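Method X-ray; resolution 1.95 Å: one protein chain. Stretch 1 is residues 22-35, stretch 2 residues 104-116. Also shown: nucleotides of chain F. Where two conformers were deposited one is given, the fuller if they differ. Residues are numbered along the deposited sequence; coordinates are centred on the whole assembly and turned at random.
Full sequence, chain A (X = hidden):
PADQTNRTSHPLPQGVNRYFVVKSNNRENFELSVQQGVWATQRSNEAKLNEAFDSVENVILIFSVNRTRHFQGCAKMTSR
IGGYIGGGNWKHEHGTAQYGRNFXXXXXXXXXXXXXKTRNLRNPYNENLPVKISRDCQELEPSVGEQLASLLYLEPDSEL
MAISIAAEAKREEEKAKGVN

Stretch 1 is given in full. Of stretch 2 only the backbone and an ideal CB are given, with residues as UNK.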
# COMPACT_ATOMS: atom_id res chain seq x y z
N VAL A 22 -3.69 4.75 -0.39
CA VAL A 22 -4.28 4.13 -1.54
C VAL A 22 -5.60 3.55 -1.06
O VAL A 22 -5.64 2.90 0.00
CB VAL A 22 -3.38 3.01 -2.07
CG1 VAL A 22 -4.14 2.12 -3.05
CG2 VAL A 22 -2.16 3.63 -2.70
N LYS A 23 -6.68 3.85 -1.78
CA LYS A 23 -8.04 3.38 -1.43
C LYS A 23 -8.55 2.33 -2.45
O LYS A 23 -8.25 2.40 -3.64
CB LYS A 23 -9.01 4.56 -1.34
CG LYS A 23 -8.62 5.62 -0.27
CD LYS A 23 -8.69 5.09 1.16
CE LYS A 23 -10.05 4.60 1.59
NZ LYS A 23 -10.21 4.64 3.06
N SER A 24 -9.24 1.29 -1.96
CA SER A 24 -10.01 0.31 -2.78
C SER A 24 -11.47 0.27 -2.38
O SER A 24 -11.82 0.39 -1.19
CB SER A 24 -9.43 -1.08 -2.62
OG SER A 24 -10.06 -1.98 -3.50
N ASN A 25 -12.33 0.16 -3.38
CA ASN A 25 -13.78 0.08 -3.22
C ASN A 25 -14.16 -1.23 -2.63
O ASN A 25 -15.27 -1.33 -2.17
CB ASN A 25 -14.51 0.03 -4.58
CG ASN A 25 -14.70 1.36 -5.20
OD1 ASN A 25 -14.70 2.40 -4.53
ND2 ASN A 25 -14.87 1.36 -6.51
N ASN A 26 -13.30 -2.26 -2.73
CA ASN A 26 -13.64 -3.59 -2.27
C ASN A 26 -12.42 -4.36 -1.74
O ASN A 26 -11.29 -4.03 -2.11
CB ASN A 26 -14.34 -4.35 -3.43
CG ASN A 26 -13.44 -4.51 -4.65
OD1 ASN A 26 -12.38 -5.11 -4.57
ND2 ASN A 26 -13.83 -3.95 -5.80
N ARG A 27 -12.63 -5.37 -0.90
CA ARG A 27 -11.53 -6.24 -0.43
C ARG A 27 -11.02 -7.14 -1.53
O ARG A 27 -9.83 -7.51 -1.57
CB ARG A 27 -11.93 -7.14 0.70
CG ARG A 27 -12.18 -6.40 1.97
CD ARG A 27 -12.15 -7.34 3.18
NE ARG A 27 -12.41 -6.53 4.36
CZ ARG A 27 -11.51 -6.08 5.22
NH1 ARG A 27 -10.23 -6.40 5.16
NH2 ARG A 27 -11.93 -5.33 6.23
N GLU A 28 -11.89 -7.50 -2.44
CA GLU A 28 -11.46 -8.49 -3.44
C GLU A 28 -10.23 -7.98 -4.13
O GLU A 28 -9.31 -8.75 -4.28
CB GLU A 28 -12.54 -8.82 -4.47
CG GLU A 28 -13.78 -9.46 -3.86
CD GLU A 28 -14.86 -8.45 -3.42
OE1 GLU A 28 -15.95 -8.39 -4.06
OE2 GLU A 28 -14.62 -7.71 -2.44
N ASN A 29 -10.18 -6.72 -4.57
CA ASN A 29 -8.99 -6.22 -5.29
C ASN A 29 -7.73 -6.17 -4.42
O ASN A 29 -6.69 -6.47 -4.84
CB ASN A 29 -9.25 -4.89 -5.97
CG ASN A 29 -10.23 -5.00 -7.14
OD1 ASN A 29 -10.70 -4.01 -7.67
ND2 ASN A 29 -10.51 -6.19 -7.53
N PHE A 30 -7.92 -5.73 -3.20
CA PHE A 30 -6.85 -5.70 -2.25
C PHE A 30 -6.24 -7.11 -2.06
O PHE A 30 -5.02 -7.29 -2.04
CB PHE A 30 -7.40 -5.12 -0.94
CG PHE A 30 -6.55 -5.42 0.25
CD1 PHE A 30 -5.23 -5.01 0.28
CD2 PHE A 30 -7.08 -6.15 1.36
CE1 PHE A 30 -4.45 -5.28 1.40
CE2 PHE A 30 -6.32 -6.40 2.47
CZ PHE A 30 -4.98 -5.97 2.47
N GLU A 31 -7.11 -8.09 -1.90
CA GLU A 31 -6.66 -9.51 -1.79
C GLU A 31 -5.97 -10.06 -3.00
O GLU A 31 -4.94 -10.68 -2.88
CB GLU A 31 -7.79 -10.40 -1.32
CG GLU A 31 -8.08 -10.05 0.13
CD GLU A 31 -9.23 -10.80 0.72
OE1 GLU A 31 -9.61 -11.84 0.17
OE2 GLU A 31 -9.73 -10.32 1.77
N LEU A 32 -6.47 -9.70 -4.16
CA LEU A 32 -5.79 -9.99 -5.40
C LEU A 32 -4.41 -9.34 -5.49
O LEU A 32 -3.43 -9.95 -5.98
CB LEU A 32 -6.66 -9.53 -6.57
CG LEU A 32 -6.58 -10.33 -7.87
CD1 LEU A 32 -7.04 -11.76 -7.67
CD2 LEU A 32 -7.44 -9.67 -8.93
N SER A 33 -4.33 -8.08 -5.05
CA SER A 33 -3.04 -7.42 -5.00
C SER A 33 -2.01 -8.18 -4.15
O SER A 33 -0.84 -8.33 -4.48
CB SER A 33 -3.23 -6.00 -4.47
OG SER A 33 -2.00 -5.37 -4.39
N VAL A 34 -2.48 -8.64 -3.01
CA VAL A 34 -1.66 -9.39 -2.06
C VAL A 34 -1.18 -10.70 -2.68
O VAL A 34 -0.01 -11.05 -2.54
CB VAL A 34 -2.43 -9.63 -0.76
CG1 VAL A 34 -1.69 -10.62 0.13
CG2 VAL A 34 -2.62 -8.30 -0.02
N GLN A 35 -2.06 -11.42 -3.36
CA GLN A 35 -1.68 -12.71 -3.98
C GLN A 35 -0.72 -12.51 -5.15
O GLN A 35 0.15 -13.34 -5.39
CB GLN A 35 -2.94 -13.52 -4.39
CG GLN A 35 -2.69 -14.75 -5.27
CD GLN A 35 -1.74 -15.74 -4.63
OE1 GLN A 35 -1.88 -16.07 -3.45
NE2 GLN A 35 -0.77 -16.22 -5.40
N UNK A 104 3.95 -3.13 -10.29
CA UNK A 104 4.40 -3.98 -9.19
C UNK A 104 4.37 -3.27 -7.86
O UNK A 104 4.73 -2.09 -7.74
CB UNK A 104 5.82 -4.49 -9.46
N UNK A 105 4.03 -4.05 -6.85
CA UNK A 105 4.17 -3.64 -5.47
C UNK A 105 4.73 -4.83 -4.71
O UNK A 105 4.55 -5.95 -5.12
CB UNK A 105 2.84 -3.16 -4.88
N UNK A 106 5.42 -4.54 -3.61
CA UNK A 106 5.86 -5.54 -2.64
C UNK A 106 5.21 -5.20 -1.32
O UNK A 106 5.49 -4.14 -0.75
CB UNK A 106 7.38 -5.58 -2.51
N UNK A 107 4.36 -6.10 -0.85
CA UNK A 107 3.68 -5.94 0.43
C UNK A 107 4.66 -6.05 1.57
O UNK A 107 5.43 -6.98 1.64
CB UNK A 107 2.57 -6.98 0.59
N UNK A 108 4.72 -5.01 2.39
CA UNK A 108 5.69 -4.96 3.47
C UNK A 108 5.06 -5.46 4.76
O UNK A 108 5.65 -6.29 5.43
CB UNK A 108 6.23 -3.54 3.65
N UNK A 109 3.85 -5.01 5.08
CA UNK A 109 3.19 -5.28 6.27
C UNK A 109 1.72 -5.33 6.01
O UNK A 109 1.14 -4.41 5.41
CB UNK A 109 3.55 -4.25 7.34
N UNK A 110 1.10 -6.39 6.44
CA UNK A 110 -0.34 -6.56 6.37
C UNK A 110 -0.95 -6.77 7.75
O UNK A 110 -0.44 -7.59 8.53
CB UNK A 110 -0.69 -7.74 5.46
N UNK A 111 -2.01 -6.04 8.05
CA UNK A 111 -2.54 -5.98 9.42
C UNK A 111 -3.92 -5.29 9.38
O UNK A 111 -4.38 -5.07 8.30
CB UNK A 111 -1.58 -5.23 10.35
N UNK A 112 -4.61 -5.07 10.49
CA UNK A 112 -5.83 -4.28 10.51
C UNK A 112 -5.66 -3.16 11.50
O UNK A 112 -5.70 -3.39 12.72
CB UNK A 112 -7.05 -5.14 10.86
N UNK A 113 -5.43 -1.96 11.01
CA UNK A 113 -5.18 -0.84 11.87
C UNK A 113 -6.44 0.04 11.90
O UNK A 113 -6.82 0.68 10.91
CB UNK A 113 -3.95 -0.06 11.40
N UNK A 114 -7.12 0.00 13.01
CA UNK A 114 -8.33 0.80 13.20
C UNK A 114 -8.06 2.30 13.12
O UNK A 114 -7.04 2.78 13.62
CB UNK A 114 -8.97 0.47 14.55
N UNK A 115 -8.99 3.02 12.51
CA UNK A 115 -8.95 4.48 12.40
C UNK A 115 -8.99 5.16 13.80
O UNK A 115 -8.46 6.26 13.98
CB UNK A 115 -10.12 4.96 11.54
N UNK A 116 -9.65 4.52 14.75
CA UNK A 116 -9.70 4.99 16.15
C UNK A 116 -8.29 5.21 16.63
O UNK A 116 -7.95 6.27 17.23
CB UNK A 116 -10.43 4.00 17.06
P C F 6 -12.05 7.36 -3.03
OP1 C F 6 -13.28 8.13 -2.90
OP2 C F 6 -10.84 8.01 -3.59
O5' C F 6 -11.62 6.83 -1.57
C5' C F 6 -12.58 6.79 -0.51
C4' C F 6 -12.18 7.73 0.60
O4' C F 6 -12.24 9.10 0.12
C3' C F 6 -13.04 7.70 1.85
O3' C F 6 -12.62 6.64 2.69
C2' C F 6 -12.77 9.07 2.43
O2' C F 6 -11.54 9.15 3.13
C1' C F 6 -12.75 9.92 1.16
N1 C F 6 -14.06 10.45 0.73
C2 C F 6 -14.65 11.47 1.48
O2 C F 6 -14.08 11.85 2.51
N3 C F 6 -15.81 12.02 1.07
C4 C F 6 -16.37 11.60 -0.07
N4 C F 6 -17.52 12.17 -0.43
C5 C F 6 -15.80 10.57 -0.87
C6 C F 6 -14.65 10.03 -0.44
P U F 7 -13.64 5.83 3.58
OP1 U F 7 -12.89 4.74 4.19
OP2 U F 7 -14.84 5.54 2.87
O5' U F 7 -14.05 6.85 4.74
C5' U F 7 -13.06 7.25 5.68
C4' U F 7 -13.58 8.38 6.51
O4' U F 7 -13.91 9.51 5.67
C3' U F 7 -14.87 8.05 7.24
O3' U F 7 -14.50 7.48 8.49
C2' U F 7 -15.49 9.42 7.43
O2' U F 7 -14.84 10.16 8.44
C1' U F 7 -15.14 10.07 6.11
N1 U F 7 -16.13 9.93 5.03
C2 U F 7 -17.21 10.80 5.02
O2 U F 7 -17.45 11.58 5.93
N3 U F 7 -18.01 10.69 3.92
C4 U F 7 -17.84 9.86 2.83
O4 U F 7 -18.63 9.91 1.90
C5 U F 7 -16.71 8.98 2.93
C6 U F 7 -15.90 9.06 3.99

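Stretch 2 runs as a strand from 104 to 114, crossing the helix 27-35 at close to a right angle, with a closest axial approach of 9.1 Å.

Position 104 has nothing of stretch 1 within reach, so the visible atoms allow many residues. It is Ser-104.

At 105 the CA-to-CB bond points toward stretch 1, and the ideal CB lies 5.3 Å from Ser-33 OG. The backbone is extended. A small or medium side chain would suit, whether branched and apolar or short and polar. The residue is Val-105, with CG2 4.0 Å from Ser-33 OG.

Position 106 points away from the helix. A long polar chain is one of many possibilities; Lys-106 is found.

Position 107 points toward the helix, and its CA is 6.8 Å from that of Val-34. The ideal CB is 5.4 Å from Val-34 CG2, which leaves room for a large side chain. Stretch 1 offers the apolar Val-34 and Phe-30, and beside them the hydroxyl of Ser-33. Leucine, methionine or an aromatic residue could fill the space; one that also carries a polar hydrogen could use the hydroxyl. The residue is Trp-107, with chi1 in m. Its NE1 donates a hydrogen bond to Ser-33 OG at 3.2 Å, the oxygen lying at the ring edge. Val-34 CG2 sits over one face, 4.0 Å from the centroid of the five-membered ring, a CH-pi contact. Phe-30 directs its edge toward the indole face in an offset edge-to-face pair, with CE1 3.7 Å from Trp-107 CH2.

Positions 108 and 109 are out of reach of stretch 1, which does not restrict them. They are Leu-108 and Lys-109.

At 110 the CA-to-CB bond again points toward stretch 1, but nothing lies within 5.5 Å of the ideal CB. The side chain must reach outward to the Phe-30 ring and Val-34. Leucine, isoleucine or methionine would fit this apolar setting. Leu-110 is present, and its CD2 lies 3.6 Å from Phe-30 CZ, at the ring edge, and 4.0 Å from Val-34 CG2.

Position 111 points away, and stretch 1 sets little limit. It is Cys-111.

Position 112 points sideways, but the Arg-27 guanidinium extends into its neighbourhood. A long acidic or amide chain could reach it, and an acid would also balance the charge. Glu-112 has chi1 and chi2 both in m, and its OE2 accepts from Arg-27 NH1 at 3.1 Å, forming a salt bridge.

Positions 113 and 114 have no contact with stretch 1. They are Leu-113 and Ser-114.

Position 115 points sideways. Lys-23 and the nucleotide U7 lie where a long or aromatic side chain could extend. Phe-115 brings CZ to 4.3 Å from Lys-23 NZ, at the ring edge, while its CE2 is 3.9 Å from U7 C5'. Lys-23 NZ itself donates to U7 OP1 at 2.9 Å.

Position 116 is far from stretch 1. His-116 is found.

Stretch 2 (104-116) SVKWLKLCELSFH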
# COMPACT_ATOMS: atom_id res chain seq x y z
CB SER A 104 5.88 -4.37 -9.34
OG SER A 104 6.03 -5.01 -10.52
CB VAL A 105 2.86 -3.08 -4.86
CG1 VAL A 105 2.37 -1.94 -5.66
CG2 VAL A 105 1.77 -4.13 -4.78
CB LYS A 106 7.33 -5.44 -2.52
CG LYS A 106 8.00 -6.19 -1.39
CD LYS A 106 9.50 -6.00 -1.62
CE LYS A 106 10.34 -6.02 -0.37
NZ LYS A 106 10.83 -7.40 -0.21
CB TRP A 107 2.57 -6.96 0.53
CG TRP A 107 1.44 -6.53 -0.31
CD1 TRP A 107 1.14 -6.95 -1.59
CD2 TRP A 107 0.55 -5.46 -0.03
NE1 TRP A 107 0.06 -6.25 -2.08
CE2 TRP A 107 -0.34 -5.35 -1.14
CE3 TRP A 107 0.35 -4.64 1.09
CZ2 TRP A 107 -1.38 -4.43 -1.18
CZ3 TRP A 107 -0.70 -3.74 1.05
CH2 TRP A 107 -1.53 -3.61 -0.09
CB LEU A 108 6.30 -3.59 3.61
CG LEU A 108 6.90 -3.08 2.31
CD1 LEU A 108 7.16 -1.58 2.46
CD2 LEU A 108 8.17 -3.83 1.89
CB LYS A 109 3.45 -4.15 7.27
CG LYS A 109 2.72 -4.27 8.62
CD LYS A 109 3.29 -5.42 9.47
CE LYS A 109 2.39 -5.71 10.66
NZ LYS A 109 2.91 -6.69 11.71
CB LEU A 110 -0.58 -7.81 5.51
CG LEU A 110 -0.38 -7.40 4.05
CD1 LEU A 110 0.09 -8.59 3.17
CD2 LEU A 110 -1.63 -6.69 3.51
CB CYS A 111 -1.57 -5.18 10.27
SG CYS A 111 -1.46 -3.40 9.81
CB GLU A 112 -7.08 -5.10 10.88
CG GLU A 112 -7.56 -6.12 9.84
CD GLU A 112 -8.21 -5.49 8.57
OE1 GLU A 112 -8.71 -4.32 8.59
OE2 GLU A 112 -8.26 -6.19 7.54
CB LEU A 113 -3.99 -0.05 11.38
CG LEU A 113 -3.70 1.25 12.15
CD1 LEU A 113 -3.20 0.94 13.55
CD2 LEU A 113 -2.64 2.06 11.40
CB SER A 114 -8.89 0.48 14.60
OG SER A 114 -9.88 1.42 14.92
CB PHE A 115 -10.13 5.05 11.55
CG PHE A 115 -10.09 4.74 10.05
CD1 PHE A 115 -8.94 4.35 9.40
CD2 PHE A 115 -11.26 4.91 9.26
CE1 PHE A 115 -8.95 4.07 8.03
CE2 PHE A 115 -11.23 4.64 7.89
CZ PHE A 115 -10.07 4.25 7.29
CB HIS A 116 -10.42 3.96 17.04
CG HIS A 116 -10.76 4.50 18.40
ND1 HIS A 116 -11.47 5.68 18.58
CD2 HIS A 116 -10.42 4.07 19.64
CE1 HIS A 116 -11.56 5.94 19.88
NE2 HIS A 116 -10.96 4.96 20.54
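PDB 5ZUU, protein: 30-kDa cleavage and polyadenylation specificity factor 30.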